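Local coordinates for protein polyporopepsin (Irpex lacteus, PDB 1WKR) that cleaves peptide bonds as a pepsin-family aspartic endopeptidase of broad specificity and clots milk, at residues A[10-18]-A[26-34]; A[225-233]-A[243-253]. All coordinates share one frame; numbering follows the deposited sequence.

Contact 1: A[10-18]-A[26-34]; sequences QLVDYVVNV and TYSLLVDTG
Val16 and Leu29 form a hydrogen-bonded antiparallel pair, each backbone N reaching the other's O at 2.9 Å, and Val18 with Tyr27 repeats the exchange. The ladder closes with Val31 N on Tyr14 O at 2.8 Å, nearly straight at the hydrogen (170°). The N-to-C directions of residues 14-18 and 26-32 make an angle of 133°, well short of antiparallel, as in a strongly twisted hairpin.

On the face carrying Val16, Val18 and Leu29, methyls do the touching. Val18 meets Leu29 at about a right angle, CG2 lying 3.8 Å from Leu29 CD1; its CG1 stands anti to the backbone N (chi1 -178°), which leaves CG2 beside that N to make the contact. The Val16 and Val31 side chains also cross at about a right angle, CG1 of Val16 3.7 Å from CG2 of Val31.

The face of Val15, Ser28 and Leu30 is more polar: it also carries Asn17, and a water joins the Ser28 hydroxyl to Gln10 OE1. Ser28 OG packs against Val15, 3.3 Å from its CB. The Gln10 amide is held at its other end too: NE2 donates to the syn lone pair of Asp13 OD1 at 3.0 Å and also bonds Gly100 O. Asp13 in turn crosses Leu30, its CB 3.5 Å from Leu30 CD1. With an alanine at Asp13 the Gln10 amide is likely to lose one acceptor, though Gly100 O remains, and to turn more freely, and the Leu30 methyl would lose the carboxylate lying against it.

The second strand leads into the Asp-Thr-Gly triplet of the family. Catalytic Asp32 accepts from Gly34 N through OD1 in an Asx turn, and that oxygen also bonds the bound peptide inhibitor. Around the hairpin, strand 3-9 pairs with strand 14-20, strand 103-106 runs parallel to strand 25-32 with Leu105 against Val16 and Leu29, and strand 67-79 covers Val18.

Contact 2: A[225-233]-A[243-253]; sequences FAKYKKATG and LRLTTAQYANL
Tyr228 O takes two donors from Thr232, the backbone N at 3.0 Å and OG1 at 2.9 Å, arriving from opposite faces of the carbonyl plane. That OG1 bond, with a second one between OG1 and Ala234 N, holds the rotation of Thr232: OG1 is tucked between backbone N and carbonyl carbon (chi1 61°). CG2 lies over one face of the Tyr228 ring, offset toward its rim, and is 3.5 Å from Leu253 CD1, the Thr232 and Leu253 side chains running side by side.

Leu243 fills the other end of the interface. Its CD1 lies 3.5 Å from Phe225 CZ and also meets the edge of the Tyr228 ring in plane, while CD2 rests on the aliphatic part of Lys229, 3.8 Å from its CE.

Where the helix ends, a water donates to both Thr232 O and Gln249 O, and Gln249 NE2 makes a weak, bent bond to Gly233 O (3.1 Å, 121° at the hydrogen). Gln249 OE1 accepts from Thr246 N, and Thr246 OG1 from Gln249 N, a capping box that starts helix 247-251.

Strand 243-245 pairs with strands 235-236 and 289-295; Leu291 and Val293 of the latter back Tyr228, and Tyr197 of strand 190-197 touches Thr232 and Leu253.

How the contacts relate
Contact 1 is a buried strand pair, and contact 2 is only partly buried: the centre of contact 1 is about 9 Å from the centre of the chain, that of contact 2 about 25 Å. Their centres are 31 Å apart, their nearest atoms about 14 Å, and they share no strand or helix. The chemistry follows this placement. Between 10-18 and 26-34 a regular backbone ladder carries the join and leads directly to an active-site aspartate, and the two segments together bury 583 Å². Between 225-233 and 243-253 the sole direct hydrogen bond is weak, so side-chain packing and a water do most of the joining over 389 Å², away from the annotated sites.

Contact 1: A[10-18]-A[26-34]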
ATOM      1  N   GLN A  10      -0.415   1.903 -11.555  1.00  4.34           N
ATOM      2  CA  GLN A  10      -1.575   1.420 -12.323  1.00  5.57           C
ATOM      3  C   GLN A  10      -2.861   2.045 -11.792  1.00  5.08           C
ATOM      4  O   GLN A  10      -3.936   1.451 -11.903  1.00  5.98           O
ATOM      5  CB  GLN A  10      -1.679  -0.116 -12.295  1.00  6.12           C
ATOM      6  CG  GLN A  10      -0.440  -0.811 -12.864  1.00  7.99           C
ATOM      7  CD  GLN A  10      -0.609  -2.312 -13.106  1.00  7.13           C
ATOM      8  OE1 GLN A  10      -0.037  -2.802 -14.090  1.00 10.12           O
ATOM      9  NE2 GLN A  10      -1.371  -2.973 -12.275  1.00  8.52           N
ATOM     10  N   LEU A  11      -2.754   3.210 -11.162  1.00  5.69           N
ATOM     11  CA  LEU A  11      -3.864   4.065 -10.720  1.00  5.21           C
ATOM     12  C   LEU A  11      -4.507   3.537  -9.462  1.00  5.23           C
ATOM     13  O   LEU A  11      -4.649   4.288  -8.460  1.00  6.04           O
ATOM     14  CB  LEU A  11      -4.982   4.235 -11.816  1.00  6.68           C
ATOM     15  CG  LEU A  11      -4.462   4.630 -13.166  1.00  9.16           C
ATOM     16  CD1 LEU A  11      -5.657   4.872 -14.121  1.00 11.44           C
ATOM     17  CD2 LEU A  11      -3.521   5.819 -13.135  1.00 11.02           C
ATOM     18  N   VAL A  12      -4.897   2.278  -9.435  1.00  5.33           N
ATOM     19  CA  VAL A  12      -5.492   1.651  -8.241  1.00  5.14           C
ATOM     20  C   VAL A  12      -4.459   0.933  -7.400  1.00  4.53           C
ATOM     21  O   VAL A  12      -4.721   0.569  -6.243  1.00  4.92           O
ATOM     22  CB  VAL A  12      -6.687   0.742  -8.591  1.00  5.41           C
ATOM     23  CG1 VAL A  12      -7.818   1.595  -9.264  1.00  7.16           C
ATOM     24  CG2 VAL A  12      -6.328  -0.412  -9.504  1.00  7.36           C
ATOM     25  N   ASP A  13      -3.307   0.619  -7.984  1.00  4.43           N
ATOM     26  CA  ASP A  13      -2.229  -0.100  -7.269  1.00  4.35           C
ATOM     27  C   ASP A  13      -0.931   0.224  -7.945  1.00  4.45           C
ATOM     28  O   ASP A  13      -0.932   0.833  -9.034  1.00  5.24           O
ATOM     29  CB  ASP A  13      -2.519  -1.631  -7.238  1.00  6.11           C
ATOM     30  CG  ASP A  13      -2.707  -2.198  -8.627  1.00  6.75           C
ATOM     31  OD1 ASP A  13      -1.833  -2.119  -9.445  1.00  8.20           O
ATOM     32  OD2 ASP A  13      -3.822  -2.833  -8.822  1.00  9.76           O
ATOM     33  N   TYR A  14       0.176  -0.160  -7.314  1.00  4.55           N
ATOM     34  CA  TYR A  14       1.497  -0.177  -7.950  1.00  4.14           C
ATOM     35  C   TYR A  14       1.948  -1.626  -8.094  1.00  4.57           C
ATOM     36  O   TYR A  14       1.650  -2.468  -7.230  1.00  5.08           O
ATOM     37  CB  TYR A  14       2.560   0.526  -7.048  1.00  4.19           C
ATOM     38  CG  TYR A  14       2.748   1.991  -7.395  1.00  3.25           C
ATOM     39  CD1 TYR A  14       1.881   2.974  -6.871  1.00  4.24           C
ATOM     40  CD2 TYR A  14       3.810   2.397  -8.186  1.00  4.27           C
ATOM     41  CE1 TYR A  14       2.082   4.340  -7.193  1.00  3.91           C
ATOM     42  CE2 TYR A  14       4.032   3.726  -8.464  1.00  4.44           C
ATOM     43  CZ  TYR A  14       3.181   4.694  -7.943  1.00  3.69           C
ATOM     44  OH  TYR A  14       3.401   6.022  -8.213  1.00  4.58           O
ATOM     45  N   VAL A  15       2.706  -1.883  -9.176  1.00  4.72           N
ATOM     46  CA  VAL A  15       3.312  -3.185  -9.385  1.00  5.24           C
ATOM     47  C   VAL A  15       4.785  -3.046  -9.567  1.00  5.70           C
ATOM     48  O   VAL A  15       5.349  -2.004  -9.896  1.00  6.33           O
ATOM     49  CB  VAL A  15       2.744  -3.881 -10.634  1.00  5.78           C
ATOM     50  CG1 VAL A  15       1.299  -4.295 -10.347  1.00  6.91           C
ATOM     51  CG2 VAL A  15       2.843  -3.013 -11.897  1.00  6.22           C
ATOM     52  N   VAL A  16       5.491  -4.166  -9.321  1.00  5.21           N
ATOM     53  CA  VAL A  16       6.905  -4.312  -9.634  1.00  5.85           C
ATOM     54  C   VAL A  16       7.048  -5.618 -10.399  1.00  5.86           C
ATOM     55  O   VAL A  16       6.347  -6.588 -10.199  1.00  6.20           O
ATOM     56  CB  VAL A  16       7.835  -4.322  -8.396  1.00  7.21           C
ATOM     57  CG1 VAL A  16       7.879  -2.983  -7.717  1.00  8.20           C
ATOM     58  CG2 VAL A  16       7.384  -5.389  -7.396  1.00  9.14           C
ATOM     59  N   ASN A  17       8.035  -5.637 -11.314  1.00  6.16           N
ATOM     60  CA  ASN A  17       8.489  -6.884 -11.941  1.00  5.65           C
ATOM     61  C   ASN A  17       9.288  -7.676 -10.993  1.00  5.46           C
ATOM     62  O   ASN A  17      10.221  -7.215 -10.310  1.00  6.98           O
ATOM     63  CB  ASN A  17       9.379  -6.540 -13.203  1.00  7.55           C
ATOM     64  CG  ASN A  17       8.499  -6.040 -14.280  1.00  8.65           C
ATOM     65  OD1 ASN A  17       9.114  -5.178 -15.104  1.00 16.00           O
ATOM     66  ND2 ASN A  17       7.359  -6.373 -14.433  1.00  6.19           N
ATOM     67  N   VAL A  18       8.948  -8.972 -10.911  1.00  5.71           N
ATOM     68  CA  VAL A  18       9.581  -9.914  -9.985  1.00  6.04           C
ATOM     69  C   VAL A  18       9.949 -11.157 -10.777  1.00  6.02           C
ATOM     70  O   VAL A  18       9.041 -11.778 -11.441  1.00  6.08           O
ATOM     71  CB  VAL A  18       8.650 -10.313  -8.816  1.00  5.40           C
ATOM     72  CG1 VAL A  18       9.315 -11.234  -7.845  1.00  6.52           C
ATOM     73  CG2 VAL A  18       8.138  -9.034  -8.120  1.00  6.31           C
ATOM     74  N   THR A  26       9.280 -13.526 -15.507  1.00  7.35           N
ATOM     75  CA  THR A  26       8.833 -12.310 -14.867  1.00  7.83           C
ATOM     76  C   THR A  26       7.359 -12.265 -14.631  1.00  6.68           C
ATOM     77  O   THR A  26       6.534 -12.584 -15.514  1.00  8.14           O
ATOM     78  CB  THR A  26       9.184 -11.150 -15.786  1.00  8.25           C
ATOM     79  OG1 THR A  26      10.624 -11.063 -15.883  1.00 11.59           O
ATOM     80  CG2 THR A  26       8.758  -9.787 -15.139  1.00  9.68           C
ATOM     81  N   TYR A  27       6.960 -11.852 -13.411  1.00  5.69           N
ATOM     82  CA  TYR A  27       5.588 -11.684 -13.026  1.00  6.28           C
ATOM     83  C   TYR A  27       5.441 -10.232 -12.542  1.00  5.83           C
ATOM     84  O   TYR A  27       6.352  -9.657 -11.925  1.00  7.05           O
ATOM     85  CB  TYR A  27       5.215 -12.619 -11.872  1.00  6.80           C
ATOM     86  CG  TYR A  27       5.405 -14.088 -12.253  1.00  5.60           C
ATOM     87  CD1 TYR A  27       6.666 -14.666 -12.180  1.00  6.26           C
ATOM     88  CD2 TYR A  27       4.344 -14.850 -12.692  1.00  7.22           C
ATOM     89  CE1 TYR A  27       6.879 -15.990 -12.525  1.00  7.30           C
ATOM     90  CE2 TYR A  27       4.540 -16.246 -13.058  1.00  7.32           C
ATOM     91  CZ  TYR A  27       5.799 -16.699 -12.932  1.00  6.33           C
ATOM     92  OH  TYR A  27       6.017 -18.084 -13.260  1.00  8.79           O
ATOM     93  N   SER A  28       4.249  -9.639 -12.747  1.00  5.87           N
ATOM     94  CA  SER A  28       4.010  -8.245 -12.295  1.00  6.19           C
ATOM     95  C   SER A  28       3.204  -8.349 -11.001  1.00  5.59           C
ATOM     96  O   SER A  28       2.029  -8.703 -11.029  1.00  6.14           O
ATOM     97  CB  SER A  28       3.295  -7.528 -13.397  1.00  6.51           C
ATOM     98  OG  SER A  28       3.106  -6.177 -12.988  1.00  6.98           O
ATOM     99  N   LEU A  29       3.848  -8.078  -9.860  1.00  5.37           N
ATOM    100  CA  LEU A  29       3.245  -8.280  -8.569  1.00  5.01           C
ATOM    101  C   LEU A  29       2.888  -6.974  -7.936  1.00  4.39           C
ATOM    102  O   LEU A  29       3.640  -5.981  -7.957  1.00  5.16           O
ATOM    103  CB  LEU A  29       4.182  -9.047  -7.637  1.00  5.40           C
ATOM    104  CG  LEU A  29       4.616 -10.465  -8.151  1.00  5.43           C
ATOM    105  CD1 LEU A  29       5.255 -11.211  -7.018  1.00  6.24           C
ATOM    106  CD2 LEU A  29       3.381 -11.305  -8.617  1.00  6.99           C
ATOM    107  N   LEU A  30       1.699  -6.954  -7.293  1.00  4.85           N
ATOM    108  CA  LEU A  30       1.154  -5.759  -6.650  1.00  5.08           C
ATOM    109  C   LEU A  30       1.904  -5.487  -5.348  1.00  4.85           C
ATOM    110  O   LEU A  30       2.026  -6.364  -4.491  1.00  5.46           O
ATOM    111  CB  LEU A  30      -0.328  -6.030  -6.411  1.00  5.19           C
ATOM    112  CG  LEU A  30      -1.208  -4.839  -5.947  1.00  4.26           C
ATOM    113  CD1 LEU A  30      -2.663  -5.064  -6.368  1.00  6.10           C
ATOM    114  CD2 LEU A  30      -1.145  -4.660  -4.416  1.00  5.87           C
ATOM    115  N   VAL A  31       2.394  -4.275  -5.196  1.00  4.56           N
ATOM    116  CA  VAL A  31       3.167  -3.891  -4.001  1.00  4.43           C
ATOM    117  C   VAL A  31       2.223  -3.690  -2.823  1.00  4.24           C
ATOM    118  O   VAL A  31       1.428  -2.731  -2.802  1.00  4.14           O
ATOM    119  CB  VAL A  31       3.967  -2.619  -4.227  1.00  4.73           C
ATOM    120  CG1 VAL A  31       4.674  -2.158  -2.950  1.00  5.92           C
ATOM    121  CG2 VAL A  31       4.961  -2.812  -5.381  1.00  6.07           C
ATOM    122  N   ASP A  32       2.304  -4.583  -1.811  1.00  3.75           N
ATOM    123  CA  ASP A  32       1.324  -4.523  -0.709  1.00  3.70           C
ATOM    124  C   ASP A  32       1.989  -4.536   0.654  1.00  3.56           C
ATOM    125  O   ASP A  32       2.429  -5.560   1.153  1.00  4.06           O
ATOM    126  CB  ASP A  32       0.366  -5.725  -0.850  1.00  4.59           C
ATOM    127  CG  ASP A  32      -0.859  -5.610  -0.036  1.00  3.97           C
ATOM    128  OD1 ASP A  32      -1.142  -4.487   0.507  1.00  4.80           O
ATOM    129  OD2 ASP A  32      -1.616  -6.605   0.137  1.00  5.18           O
ATOM    130  N   THR A  33       2.010  -3.383   1.328  1.00  3.59           N
ATOM    131  CA  THR A  33       2.410  -3.306   2.745  1.00  4.22           C
ATOM    132  C   THR A  33       1.273  -3.690   3.660  1.00  3.08           C
ATOM    133  O   THR A  33       1.517  -3.770   4.868  1.00  3.82           O
ATOM    134  CB  THR A  33       2.985  -1.958   3.115  1.00  3.41           C
ATOM    135  OG1 THR A  33       1.965  -0.935   2.925  1.00  4.50           O
ATOM    136  CG2 THR A  33       4.225  -1.569   2.268  1.00  4.72           C
ATOM    137  N   GLY A  34       0.070  -3.990   3.130  1.00  3.94           N
ATOM    138  CA  GLY A  34      -1.063  -4.411   3.945  1.00  3.78           C
ATOM    139  C   GLY A  34      -1.271  -5.911   4.012  1.00  3.82           C
ATOM    140  O   GLY A  34      -2.276  -6.342   4.581  1.00  4.71           O
TER
HETATM  141  O   HOH W   1       0.766  -5.481 -14.214  1.00 11.72           O
HETATM  142  O   HOH W   2      -0.097  -1.121  -4.632  1.00  6.60           O

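Contact 2: A[225-233]-A[243-253]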
ATOM      1  N   PHE A 225     -15.601   9.903   8.150  1.00  3.91           N
ATOM      2  CA  PHE A 225     -16.053  10.142   6.778  1.00  4.26           C
ATOM      3  C   PHE A 225     -17.259  11.008   6.748  1.00  3.98           C
ATOM      4  O   PHE A 225     -17.374  11.925   5.914  1.00  4.98           O
ATOM      5  CB  PHE A 225     -16.371   8.771   6.118  1.00  4.41           C
ATOM      6  CG  PHE A 225     -16.669   8.873   4.662  1.00  4.52           C
ATOM      7  CD1 PHE A 225     -15.682   9.149   3.731  1.00  5.13           C
ATOM      8  CD2 PHE A 225     -17.993   8.669   4.235  1.00  5.42           C
ATOM      9  CE1 PHE A 225     -15.971   9.203   2.400  1.00  6.08           C
ATOM     10  CE2 PHE A 225     -18.249   8.749   2.870  1.00  7.35           C
ATOM     11  CZ  PHE A 225     -17.249   8.975   1.939  1.00  6.48           C
ATOM     12  N   ALA A 226     -18.239  10.847   7.679  1.00  5.14           N
ATOM     13  CA  ALA A 226     -19.380  11.771   7.731  1.00  5.75           C
ATOM     14  C   ALA A 226     -18.944  13.143   8.005  1.00  5.12           C
ATOM     15  O   ALA A 226     -19.469  14.112   7.424  1.00  5.73           O
ATOM     16  CB  ALA A 226     -20.343  11.246   8.829  1.00  7.39           C
ATOM     17  N   LYS A 227     -17.979  13.361   8.904  1.00  4.95           N
ATOM     18  CA  LYS A 227     -17.466  14.734   9.207  1.00  4.92           C
ATOM     19  C   LYS A 227     -16.816  15.327   7.963  1.00  5.09           C
ATOM     20  O   LYS A 227     -16.957  16.547   7.692  1.00  5.10           O
ATOM     21  CB  LYS A 227     -16.453  14.714  10.337  1.00  5.40           C
ATOM     22  CG  LYS A 227     -17.153  14.401  11.686  1.00  6.46           C
ATOM     23  CD  LYS A 227     -16.066  14.369  12.823  1.00  9.62           C
ATOM     24  CE  LYS A 227     -16.770  13.809  14.070  1.00 10.83           C
ATOM     25  NZ  LYS A 227     -15.767  13.745  15.183  1.00 15.27           N
ATOM     26  N   TYR A 228     -16.059  14.511   7.215  1.00  4.45           N
ATOM     27  CA  TYR A 228     -15.387  15.003   5.997  1.00  4.55           C
ATOM     28  C   TYR A 228     -16.404  15.381   4.911  1.00  4.96           C
ATOM     29  O   TYR A 228     -16.239  16.418   4.233  1.00  5.14           O
ATOM     30  CB  TYR A 228     -14.469  13.904   5.529  1.00  4.82           C
ATOM     31  CG  TYR A 228     -13.713  14.230   4.254  1.00  4.63           C
ATOM     32  CD1 TYR A 228     -12.644  15.138   4.293  1.00  5.09           C
ATOM     33  CD2 TYR A 228     -14.077  13.698   3.024  1.00  5.31           C
ATOM     34  CE1 TYR A 228     -11.911  15.446   3.130  1.00  4.87           C
ATOM     35  CE2 TYR A 228     -13.348  14.014   1.871  1.00  4.85           C
ATOM     36  CZ  TYR A 228     -12.295  14.835   1.935  1.00  4.81           C
ATOM     37  OH  TYR A 228     -11.619  15.125   0.763  1.00  5.39           O
ATOM     38  N   LYS A 229     -17.420  14.550   4.723  1.00  6.22           N
ATOM     39  CA  LYS A 229     -18.463  14.894   3.741  1.00  6.97           C
ATOM     40  C   LYS A 229     -19.127  16.158   4.155  1.00  6.97           C
ATOM     41  O   LYS A 229     -19.368  17.073   3.285  1.00  8.34           O
ATOM     42  CB  LYS A 229     -19.538  13.786   3.739  1.00  8.63           C
ATOM     43  CG  LYS A 229     -19.309  12.724   3.052  0.40  4.73           C
ATOM     44  CD  LYS A 229     -20.478  11.722   2.927  0.40  3.67           C
ATOM     45  CE  LYS A 229     -21.548  12.154   1.923  0.40  5.61           C
ATOM     46  NZ  LYS A 229     -22.710  11.183   1.712  0.40  8.00           N
ATOM     47  N   LYS A 230     -19.439  16.406   5.429  1.00  6.93           N
ATOM     48  CA  LYS A 230     -20.068  17.649   5.858  1.00  9.34           C
ATOM     49  C   LYS A 230     -19.146  18.780   5.602  1.00  8.67           C
ATOM     50  O   LYS A 230     -19.598  19.865   5.115  1.00  9.88           O
ATOM     51  CB  LYS A 230     -20.406  17.508   7.384  1.00  9.03           C
ATOM     52  CG  LYS A 230     -21.040  18.744   7.962  1.00 12.67           C
ATOM     53  CD  LYS A 230     -21.192  18.562   9.547  1.00 15.97           C
ATOM     54  CE  LYS A 230     -21.632  19.957  10.106  1.00 19.28           C
ATOM     55  NZ  LYS A 230     -21.941  19.886  11.638  1.00 22.87           N
ATOM     56  N   ALA A 231     -17.859  18.693   5.939  1.00  7.17           N
ATOM     57  CA  ALA A 231     -16.916  19.830   5.902  1.00  6.80           C
ATOM     58  C   ALA A 231     -16.655  20.213   4.447  1.00  6.50           C
ATOM     59  O   ALA A 231     -16.474  21.467   4.190  1.00  7.85           O
ATOM     60  CB  ALA A 231     -15.611  19.396   6.537  1.00  7.46           C
ATOM     61  N   THR A 232     -16.641  19.293   3.523  1.00  5.72           N
ATOM     62  CA  THR A 232     -16.297  19.601   2.119  1.00  6.29           C
ATOM     63  C   THR A 232     -17.523  19.910   1.295  1.00  5.73           C
ATOM     64  O   THR A 232     -17.349  20.499   0.208  1.00  6.84           O
ATOM     65  CB  THR A 232     -15.595  18.398   1.473  1.00  5.74           C
ATOM     66  OG1 THR A 232     -16.465  17.242   1.472  1.00  5.46           O
ATOM     67  CG2 THR A 232     -14.254  18.016   2.116  1.00  5.54           C
ATOM     68  N   GLY A 233     -18.713  19.534   1.727  1.00  5.80           N
ATOM     69  CA  GLY A 233     -19.908  19.636   0.929  1.00  7.12           C
ATOM     70  C   GLY A 233     -20.061  18.500  -0.037  1.00  6.64           C
ATOM     71  O   GLY A 233     -21.024  18.459  -0.878  1.00  7.61           O
ATOM     72  N   LEU A 243     -16.828  10.183  -3.660  1.00  6.32           N
ATOM     73  CA  LEU A 243     -17.488  11.472  -3.394  1.00  5.92           C
ATOM     74  C   LEU A 243     -17.218  12.409  -4.536  1.00  6.49           C
ATOM     75  O   LEU A 243     -16.179  12.320  -5.192  1.00  6.51           O
ATOM     76  CB  LEU A 243     -16.901  12.051  -2.144  1.00  6.36           C
ATOM     77  CG  LEU A 243     -17.285  11.388  -0.826  1.00  6.66           C
ATOM     78  CD1 LEU A 243     -16.486  11.979   0.346  1.00  8.29           C
ATOM     79  CD2 LEU A 243     -18.781  11.456  -0.551  1.00  6.89           C
ATOM     80  N   ARG A 244     -18.132  13.326  -4.801  1.00  7.53           N
ATOM     81  CA  ARG A 244     -17.981  14.333  -5.838  1.00  6.84           C
ATOM     82  C   ARG A 244     -18.169  15.730  -5.236  1.00  6.16           C
ATOM     83  O   ARG A 244     -18.988  15.947  -4.369  1.00  6.16           O
ATOM     84  CB  ARG A 244     -18.967  14.138  -6.984  1.00  7.66           C
ATOM     85  CG  ARG A 244     -18.805  15.050  -8.184  1.00 11.26           C
ATOM     86  CD  ARG A 244     -19.884  14.868  -9.370  1.00 12.50           C
ATOM     87  NE  ARG A 244     -19.795  16.094 -10.337  1.00 14.31           N
ATOM     88  CZ  ARG A 244     -19.483  16.030 -11.590  1.00 15.56           C
ATOM     89  NH1 ARG A 244     -19.308  14.882 -12.312  1.00 17.08           N
ATOM     90  NH2 ARG A 244     -19.227  17.169 -12.226  1.00 15.77           N
ATOM     91  N   LEU A 245     -17.379  16.677  -5.778  1.00  5.52           N
ATOM     92  CA  LEU A 245     -17.511  18.101  -5.450  1.00  5.45           C
ATOM     93  C   LEU A 245     -17.905  18.854  -6.757  1.00  5.69           C
ATOM     94  O   LEU A 245     -17.497  18.532  -7.808  1.00  5.92           O
ATOM     95  CB  LEU A 245     -16.132  18.686  -5.003  1.00  5.19           C
ATOM     96  CG  LEU A 245     -15.571  18.102  -3.716  1.00  4.47           C
ATOM     97  CD1 LEU A 245     -14.259  18.841  -3.398  1.00  5.00           C
ATOM     98  CD2 LEU A 245     -16.575  18.271  -2.575  1.00  6.21           C
ATOM     99  N   THR A 246     -18.662  19.943  -6.503  1.00  6.11           N
ATOM    100  CA  THR A 246     -18.845  20.929  -7.584  1.00  6.50           C
ATOM    101  C   THR A 246     -17.572  21.734  -7.796  1.00  6.89           C
ATOM    102  O   THR A 246     -16.621  21.709  -7.016  1.00  6.49           O
ATOM    103  CB  THR A 246     -19.953  21.924  -7.197  1.00  6.84           C
ATOM    104  OG1 THR A 246     -19.549  22.670  -6.044  1.00  7.54           O
ATOM    105  CG2 THR A 246     -21.298  21.211  -6.914  1.00  7.87           C
ATOM    106  N   THR A 247     -17.584  22.516  -8.881  1.00  8.64           N
ATOM    107  CA  THR A 247     -16.476  23.421  -9.162  1.00  8.04           C
ATOM    108  C   THR A 247     -16.233  24.365  -7.983  1.00  7.77           C
ATOM    109  O   THR A 247     -15.066  24.522  -7.535  1.00  7.12           O
ATOM    110  CB  THR A 247     -16.885  24.254 -10.440  1.00  9.64           C
ATOM    111  OG1 THR A 247     -16.821  23.337 -11.515  1.00 13.31           O
ATOM    112  CG2 THR A 247     -15.874  25.376 -10.722  1.00  9.81           C
ATOM    113  N   ALA A 248     -17.245  24.969  -7.444  1.00  7.18           N
ATOM    114  CA  ALA A 248     -17.065  25.861  -6.347  1.00  7.45           C
ATOM    115  C   ALA A 248     -16.541  25.178  -5.120  1.00  6.92           C
ATOM    116  O   ALA A 248     -15.717  25.661  -4.352  1.00  7.73           O
ATOM    117  CB  ALA A 248     -18.408  26.579  -6.007  1.00  9.33           C
ATOM    118  N   GLN A 249     -17.082  23.949  -4.824  1.00  6.21           N
ATOM    119  CA  GLN A 249     -16.634  23.254  -3.631  1.00  6.98           C
ATOM    120  C   GLN A 249     -15.138  22.808  -3.783  1.00  5.44           C
ATOM    121  O   GLN A 249     -14.452  22.857  -2.778  1.00  6.34           O
ATOM    122  CB  GLN A 249     -17.500  21.969  -3.434  1.00  6.63           C
ATOM    123  CG  GLN A 249     -18.918  22.377  -2.921  1.00  7.52           C
ATOM    124  CD  GLN A 249     -19.856  21.152  -3.014  1.00  7.56           C
ATOM    125  OE1 GLN A 249     -19.631  20.195  -3.716  1.00  7.29           O
ATOM    126  NE2 GLN A 249     -20.919  21.234  -2.177  1.00  9.60           N
ATOM    127  N   TYR A 250     -14.703  22.474  -4.973  1.00  4.89           N
ATOM    128  CA  TYR A 250     -13.266  22.177  -5.148  1.00  4.62           C
ATOM    129  C   TYR A 250     -12.430  23.427  -4.934  1.00  4.77           C
ATOM    130  O   TYR A 250     -11.418  23.388  -4.256  1.00  4.70           O
ATOM    131  CB  TYR A 250     -12.977  21.546  -6.494  1.00  4.61           C
ATOM    132  CG  TYR A 250     -11.478  21.313  -6.656  1.00  4.52           C
ATOM    133  CD1 TYR A 250     -10.790  20.389  -5.844  1.00  4.48           C
ATOM    134  CD2 TYR A 250     -10.706  22.075  -7.539  1.00  4.66           C
ATOM    135  CE1 TYR A 250      -9.422  20.221  -5.901  1.00  4.79           C
ATOM    136  CE2 TYR A 250      -9.326  21.898  -7.636  1.00  5.01           C
ATOM    137  CZ  TYR A 250      -8.704  20.965  -6.786  1.00  4.24           C
ATOM    138  OH  TYR A 250      -7.352  20.819  -6.863  1.00  5.97           O
ATOM    139  N   ALA A 251     -12.917  24.572  -5.470  1.00  5.21           N
ATOM    140  CA  ALA A 251     -12.164  25.815  -5.257  1.00  4.80           C
ATOM    141  C   ALA A 251     -11.988  26.139  -3.785  1.00  4.50           C
ATOM    142  O   ALA A 251     -10.993  26.676  -3.355  1.00  5.34           O
ATOM    143  CB  ALA A 251     -12.842  26.951  -5.968  1.00  5.24           C
ATOM    144  N   ASN A 252     -12.981  25.780  -2.957  1.00  4.97           N
ATOM    145  CA  ASN A 252     -12.982  25.983  -1.520  1.00  5.60           C
ATOM    146  C   ASN A 252     -12.443  24.854  -0.707  1.00  5.52           C
ATOM    147  O   ASN A 252     -12.407  24.913   0.543  1.00  6.60           O
ATOM    148  CB  ASN A 252     -14.423  26.323  -1.067  1.00  7.52           C
ATOM    149  CG  ASN A 252     -14.805  27.718  -1.471  1.00  7.92           C
ATOM    150  OD1 ASN A 252     -14.113  28.681  -1.192  1.00 11.01           O
ATOM    151  ND2 ASN A 252     -15.876  27.779  -2.218  1.00 12.58           N
ATOM    152  N   LEU A 253     -12.013  23.767  -1.335  1.00  4.68           N
ATOM    153  CA  LEU A 253     -11.495  22.590  -0.609  1.00  4.75           C
ATOM    154  C   LEU A 253     -10.223  22.924   0.134  1.00  4.62           C
ATOM    155  O   LEU A 253      -9.283  23.454  -0.467  1.00  6.06           O
ATOM    156  CB  LEU A 253     -11.283  21.445  -1.596  1.00  4.30           C
ATOM    157  CG  LEU A 253     -10.847  20.089  -0.984  1.00  4.01           C
ATOM    158  CD1 LEU A 253     -11.858  19.521  -0.019  1.00  5.45           C
ATOM    159  CD2 LEU A 253     -10.544  19.069  -2.092  1.00  4.68           C
TER
HETATM  160  O   HOH W   3     -15.401  22.465  -0.199  1.00  9.51           O